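PDB 2YOC: pullulanase from Klebsiella oxytoca, which hydrolyses the alpha-1,6-glucosidic linkages of pullulan and related branched alpha-glucans, and is a substrate of a type 2 secretion system. Local coordinates for residues 435-443 and 571-579. Numbering follows the deposited sequence.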
ATOM      1  N   GLY B 435     -49.928  -6.238 -21.980  1.00 73.89           N
ATOM      2  CA  GLY B 435     -49.345  -7.092 -20.944  1.00 72.75           C
ATOM      3  C   GLY B 435     -49.223  -8.541 -21.398  1.00 72.43           C
ATOM      4  O   GLY B 435     -49.257  -9.453 -20.569  1.00 72.56           O
ATOM      5  N   LYS B 436     -49.094  -8.753 -22.726  1.00 64.61           N
ATOM      6  CA  LYS B 436     -48.990 -10.065 -23.360  1.00 63.21           C
ATOM      7  C   LYS B 436     -47.721 -10.214 -24.208  1.00 67.00           C
ATOM      8  O   LYS B 436     -47.111  -9.213 -24.587  1.00 65.19           O
ATOM      9  CB  LYS B 436     -50.220 -10.328 -24.255  1.00 64.67           C
ATOM     10  CG  LYS B 436     -51.562 -10.143 -23.568  1.00 71.99           C
ATOM     11  CD  LYS B 436     -51.939 -11.331 -22.705  1.00 67.61           C
ATOM     12  CE  LYS B 436     -53.071 -10.985 -21.784  1.00 69.59           C
ATOM     13  NZ  LYS B 436     -53.191 -11.986 -20.697  1.00 80.78           N
ATOM     14  N   TYR B 437     -47.336 -11.474 -24.521  1.00 64.40           N
ATOM     15  CA  TYR B 437     -46.196 -11.763 -25.401  1.00 62.14           C
ATOM     16  C   TYR B 437     -46.518 -11.155 -26.765  1.00 65.98           C
ATOM     17  O   TYR B 437     -45.669 -10.480 -27.352  1.00 65.30           O
ATOM     18  CB  TYR B 437     -45.971 -13.278 -25.593  1.00 61.59           C
ATOM     19  CG  TYR B 437     -45.711 -14.092 -24.342  1.00 62.54           C
ATOM     20  CD1 TYR B 437     -44.564 -13.883 -23.573  1.00 63.46           C
ATOM     21  CD2 TYR B 437     -46.543 -15.161 -23.996  1.00 63.64           C
ATOM     22  CE1 TYR B 437     -44.295 -14.662 -22.443  1.00 62.34           C
ATOM     23  CE2 TYR B 437     -46.273 -15.960 -22.880  1.00 64.01           C
ATOM     24  CZ  TYR B 437     -45.149 -15.703 -22.105  1.00 66.36           C
ATOM     25  OH  TYR B 437     -44.886 -16.447 -20.981  1.00 60.67           O
ATOM     26  N   LEU B 438     -47.771 -11.354 -27.241  1.00 63.24           N
ATOM     27  CA  LEU B 438     -48.241 -10.869 -28.547  1.00 62.76           C
ATOM     28  C   LEU B 438     -48.178  -9.362 -28.775  1.00 67.88           C
ATOM     29  O   LEU B 438     -48.167  -8.937 -29.925  1.00 66.00           O
ATOM     30  CB  LEU B 438     -49.602 -11.432 -28.902  1.00 63.09           C
ATOM     31  CG  LEU B 438     -49.671 -12.926 -29.163  1.00 67.13           C
ATOM     32  CD1 LEU B 438     -51.126 -13.343 -29.366  1.00 69.03           C
ATOM     33  CD2 LEU B 438     -48.809 -13.336 -30.359  1.00 64.03           C
ATOM     34  N   ALA B 439     -48.057  -8.563 -27.690  1.00 66.82           N
ATOM     35  CA  ALA B 439     -47.886  -7.112 -27.764  1.00 67.39           C
ATOM     36  C   ALA B 439     -46.715  -6.751 -28.683  1.00 68.85           C
ATOM     37  O   ALA B 439     -46.789  -5.762 -29.399  1.00 68.86           O
ATOM     38  CB  ALA B 439     -47.628  -6.545 -26.382  1.00 68.46           C
ATOM     39  N   LEU B 440     -45.655  -7.564 -28.695  1.00 63.72           N
ATOM     40  CA  LEU B 440     -44.517  -7.285 -29.549  1.00 62.74           C
ATOM     41  C   LEU B 440     -44.849  -7.370 -31.049  1.00 70.17           C
ATOM     42  O   LEU B 440     -44.058  -6.908 -31.868  1.00 70.66           O
ATOM     43  CB  LEU B 440     -43.307  -8.146 -29.177  1.00 61.44           C
ATOM     44  CG  LEU B 440     -42.433  -7.706 -27.989  1.00 65.48           C
ATOM     45  CD1 LEU B 440     -41.960  -6.267 -28.104  1.00 65.05           C
ATOM     46  CD2 LEU B 440     -43.078  -8.025 -26.644  1.00 66.97           C
ATOM     47  N   THR B 441     -46.037  -7.882 -31.407  1.00 67.74           N
ATOM     48  CA  THR B 441     -46.442  -7.966 -32.814  1.00 67.84           C
ATOM     49  C   THR B 441     -47.168  -6.685 -33.291  1.00 72.83           C
ATOM     50  O   THR B 441     -47.341  -6.484 -34.496  1.00 71.38           O
ATOM     51  CB  THR B 441     -47.279  -9.213 -33.067  1.00 72.50           C
ATOM     52  OG1 THR B 441     -48.589  -9.002 -32.534  1.00 69.07           O
ATOM     53  CG2 THR B 441     -46.657 -10.465 -32.485  1.00 70.46           C
ATOM     54  N   ALA B 442     -47.583  -5.826 -32.346  1.00 71.60           N
ATOM     55  CA  ALA B 442     -48.269  -4.556 -32.620  1.00 72.72           C
ATOM     56  C   ALA B 442     -47.287  -3.591 -33.296  1.00 76.65           C
ATOM     57  O   ALA B 442     -46.894  -2.586 -32.695  1.00 75.93           O
ATOM     58  CB  ALA B 442     -48.804  -3.958 -31.314  1.00 73.74           C
ATOM     59  N   GLY B 443     -46.917  -3.919 -34.542  1.00 72.80           N
ATOM     60  CA  GLY B 443     -45.967  -3.174 -35.360  1.00 73.49           C
ATOM     61  C   GLY B 443     -46.163  -1.674 -35.362  1.00 84.15           C
ATOM     62  O   GLY B 443     -45.189  -0.922 -35.446  1.00 85.43           O
ATOM     63  N   GLU B 571     -47.622 -18.504 -28.840  1.00 59.95           N
ATOM     64  CA  GLU B 571     -47.554 -17.068 -28.562  1.00 61.03           C
ATOM     65  C   GLU B 571     -46.154 -16.580 -28.188  1.00 64.90           C
ATOM     66  O   GLU B 571     -45.695 -15.578 -28.744  1.00 65.79           O
ATOM     67  CB  GLU B 571     -48.574 -16.669 -27.496  1.00 63.80           C
ATOM     68  CG  GLU B 571     -50.007 -16.871 -27.951  1.00 75.74           C
ATOM     69  CD  GLU B 571     -51.083 -16.107 -27.206  1.00 95.23           C
ATOM     70  OE1 GLU B 571     -50.770 -15.346 -26.257  1.00 95.16           O
ATOM     71  OE2 GLU B 571     -52.252 -16.234 -27.633  1.00 81.54           O
ATOM     72  N   PHE B 572     -45.476 -17.292 -27.258  1.00 59.91           N
ATOM     73  CA  PHE B 572     -44.105 -16.997 -26.818  1.00 57.87           C
ATOM     74  C   PHE B 572     -43.183 -17.011 -28.042  1.00 61.63           C
ATOM     75  O   PHE B 572     -42.479 -16.035 -28.286  1.00 61.11           O
ATOM     76  CB  PHE B 572     -43.645 -18.060 -25.827  1.00 59.44           C
ATOM     77  CG  PHE B 572     -42.347 -17.769 -25.136  1.00 60.77           C
ATOM     78  CD1 PHE B 572     -41.138 -17.913 -25.802  1.00 64.24           C
ATOM     79  CD2 PHE B 572     -42.323 -17.419 -23.801  1.00 63.54           C
ATOM     80  CE1 PHE B 572     -39.930 -17.673 -25.148  1.00 64.84           C
ATOM     81  CE2 PHE B 572     -41.115 -17.214 -23.142  1.00 66.58           C
ATOM     82  CZ  PHE B 572     -39.926 -17.327 -23.821  1.00 64.15           C
ATOM     83  N   ARG B 573     -43.208 -18.117 -28.825  1.00 58.03           N
ATOM     84  CA  ARG B 573     -42.441 -18.274 -30.056  1.00 56.58           C
ATOM     85  C   ARG B 573     -42.729 -17.112 -31.007  1.00 60.08           C
ATOM     86  O   ARG B 573     -41.790 -16.480 -31.491  1.00 59.80           O
ATOM     87  CB  ARG B 573     -42.735 -19.624 -30.704  1.00 55.23           C
ATOM     88  CG  ARG B 573     -41.949 -20.753 -30.068  1.00 60.40           C
ATOM     89  CD  ARG B 573     -42.397 -22.099 -30.594  1.00 57.90           C
ATOM     90  NE  ARG B 573     -41.417 -23.158 -30.350  1.00 43.37           N
ATOM     91  CZ  ARG B 573     -41.669 -24.447 -30.522  1.00 57.75           C
ATOM     92  NH1 ARG B 573     -42.864 -24.845 -30.935  1.00 55.26           N
ATOM     93  NH2 ARG B 573     -40.732 -25.351 -30.273  1.00 45.79           N
ATOM     94  N   THR B 574     -44.017 -16.753 -31.163  1.00 56.26           N
ATOM     95  CA  THR B 574     -44.428 -15.613 -31.966  1.00 55.13           C
ATOM     96  C   THR B 574     -43.718 -14.350 -31.506  1.00 58.83           C
ATOM     97  O   THR B 574     -43.236 -13.601 -32.356  1.00 58.27           O
ATOM     98  CB  THR B 574     -45.934 -15.447 -31.992  1.00 52.08           C
ATOM     99  OG1 THR B 574     -46.547 -16.694 -32.377  1.00 45.54           O
ATOM    100  CG2 THR B 574     -46.357 -14.312 -32.934  1.00 50.49           C
HETATM  101  N   MSE B 575     -43.611 -14.131 -30.170  1.00 55.95           N
HETATM  102  CA  MSE B 575     -42.885 -12.974 -29.637  1.00 55.68           C
HETATM  103  C   MSE B 575     -41.395 -13.066 -30.006  1.00 60.64           C
HETATM  104  O   MSE B 575     -40.834 -12.053 -30.434  1.00 63.12           O
HETATM  105  CB  MSE B 575     -43.052 -12.854 -28.136  1.00 57.79           C
HETATM  106  CG  MSE B 575     -42.313 -11.679 -27.556  1.00 65.24           C
HETATM  107 SE   MSE B 575     -42.149 -11.824 -25.640  1.00 75.21          SE
HETATM  108  CE  MSE B 575     -41.368 -13.712 -25.566  1.00 70.18           C
ATOM    109  N   ILE B 576     -40.774 -14.273 -29.897  1.00 52.27           N
ATOM    110  CA  ILE B 576     -39.377 -14.441 -30.258  1.00 49.62           C
ATOM    111  C   ILE B 576     -39.175 -14.069 -31.725  1.00 55.48           C
ATOM    112  O   ILE B 576     -38.321 -13.224 -32.023  1.00 56.42           O
ATOM    113  CB  ILE B 576     -38.780 -15.836 -29.881  1.00 50.94           C
ATOM    114  CG1 ILE B 576     -38.914 -16.159 -28.354  1.00 50.32           C
ATOM    115  CG2 ILE B 576     -37.336 -15.985 -30.377  1.00 47.59           C
ATOM    116  CD1 ILE B 576     -38.119 -15.219 -27.358  1.00 45.96           C
ATOM    117  N   GLN B 577     -40.000 -14.612 -32.625  1.00 52.32           N
ATOM    118  CA  GLN B 577     -39.868 -14.283 -34.047  1.00 52.73           C
ATOM    119  C   GLN B 577     -39.947 -12.768 -34.317  1.00 60.20           C
ATOM    120  O   GLN B 577     -39.112 -12.245 -35.048  1.00 62.23           O
ATOM    121  CB  GLN B 577     -40.865 -15.057 -34.895  1.00 54.32           C
ATOM    122  CG  GLN B 577     -40.480 -15.074 -36.349  1.00 60.61           C
ATOM    123  CD  GLN B 577     -41.321 -16.049 -37.102  1.00 84.50           C
ATOM    124  OE1 GLN B 577     -42.539 -15.886 -37.246  1.00 84.33           O
ATOM    125  NE2 GLN B 577     -40.684 -17.065 -37.628  1.00 73.59           N
ATOM    126  N   ALA B 578     -40.901 -12.069 -33.677  1.00 56.55           N
ATOM    127  CA  ALA B 578     -41.092 -10.631 -33.772  1.00 55.74           C
ATOM    128  C   ALA B 578     -39.831  -9.905 -33.308  1.00 60.47           C
ATOM    129  O   ALA B 578     -39.310  -9.071 -34.050  1.00 61.17           O
ATOM    130  CB  ALA B 578     -42.290 -10.205 -32.926  1.00 56.74           C
ATOM    131  N   ILE B 579     -39.305 -10.251 -32.111  1.00 56.11           N
ATOM    132  CA  ILE B 579     -38.090  -9.618 -31.578  1.00 55.41           C
ATOM    133  C   ILE B 579     -36.904  -9.793 -32.563  1.00 61.39           C
ATOM    134  O   ILE B 579     -36.272  -8.806 -32.937  1.00 61.32           O
ATOM    135  CB  ILE B 579     -37.758 -10.066 -30.122  1.00 57.68           C
ATOM    136  CG1 ILE B 579     -38.939  -9.771 -29.159  1.00 59.61           C
ATOM    137  CG2 ILE B 579     -36.450  -9.431 -29.617  1.00 55.78           C
ATOM    138  CD1 ILE B 579     -38.865 -10.446 -27.799  1.00 71.40           C
TER
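The rings of Tyr-437 and Phe-572 form a T-shaped pair: Phe-572 turns its edge toward one face of Tyr-437, with centroids 5.2 Å apart and planes at 62°. The same tyrosine face carries Phe-572 CA, offset toward the rim. At the tyrosine's edge sits the selenium of selenomethionine Met-575, a Met-aromatic contact with SE 3.8 Å from Tyr-437 CD1. CG of Met-575 stands anti to the backbone N (chi1 180°), and the bend at chi3 of 52° carries CE back over the centre of one Phe-572 face, while CE also touches Tyr-437 CD1. Tyr-437 OH lies in plane at the edge of Phe-572 and is hydrogen-bonded to the carbonyl of Glu-556, a calcium-site residue.

The two methyls of Leu-438 meet different helix residues. Leu-438 CD1 lies 3.5 Å from Glu-571 CD, and the OE2 of that carboxylate is hydrogen-bonded to Thr-561 OG1; Leu-438 CD2 meets Thr-574 CG2 at 3.7 Å. Thr-441 CG2 packs on the same Thr-574 CG2, while Thr-441 OG1 folds back onto Leu-438 O (2.6 Å), which also accepts Thr-441 N. Further along, Leu-440 CD2 rests on Met-575 CG at 3.8 Å, and its CB faces Ala-578.

The contact lays the short 3-10 turn 438-441 against helix 567-582, which falls between strands 461-464 and 586-591 in the chain and belongs to the helical layer around the parallel (beta/alpha)8 barrel of this glycoside hydrolase. Leu-440 continues into Met-447 and Leu-451 of helix 446-457, and Met-575 and Ile-579 reach Leu-464 and Val-462 on barrel strand 461-464.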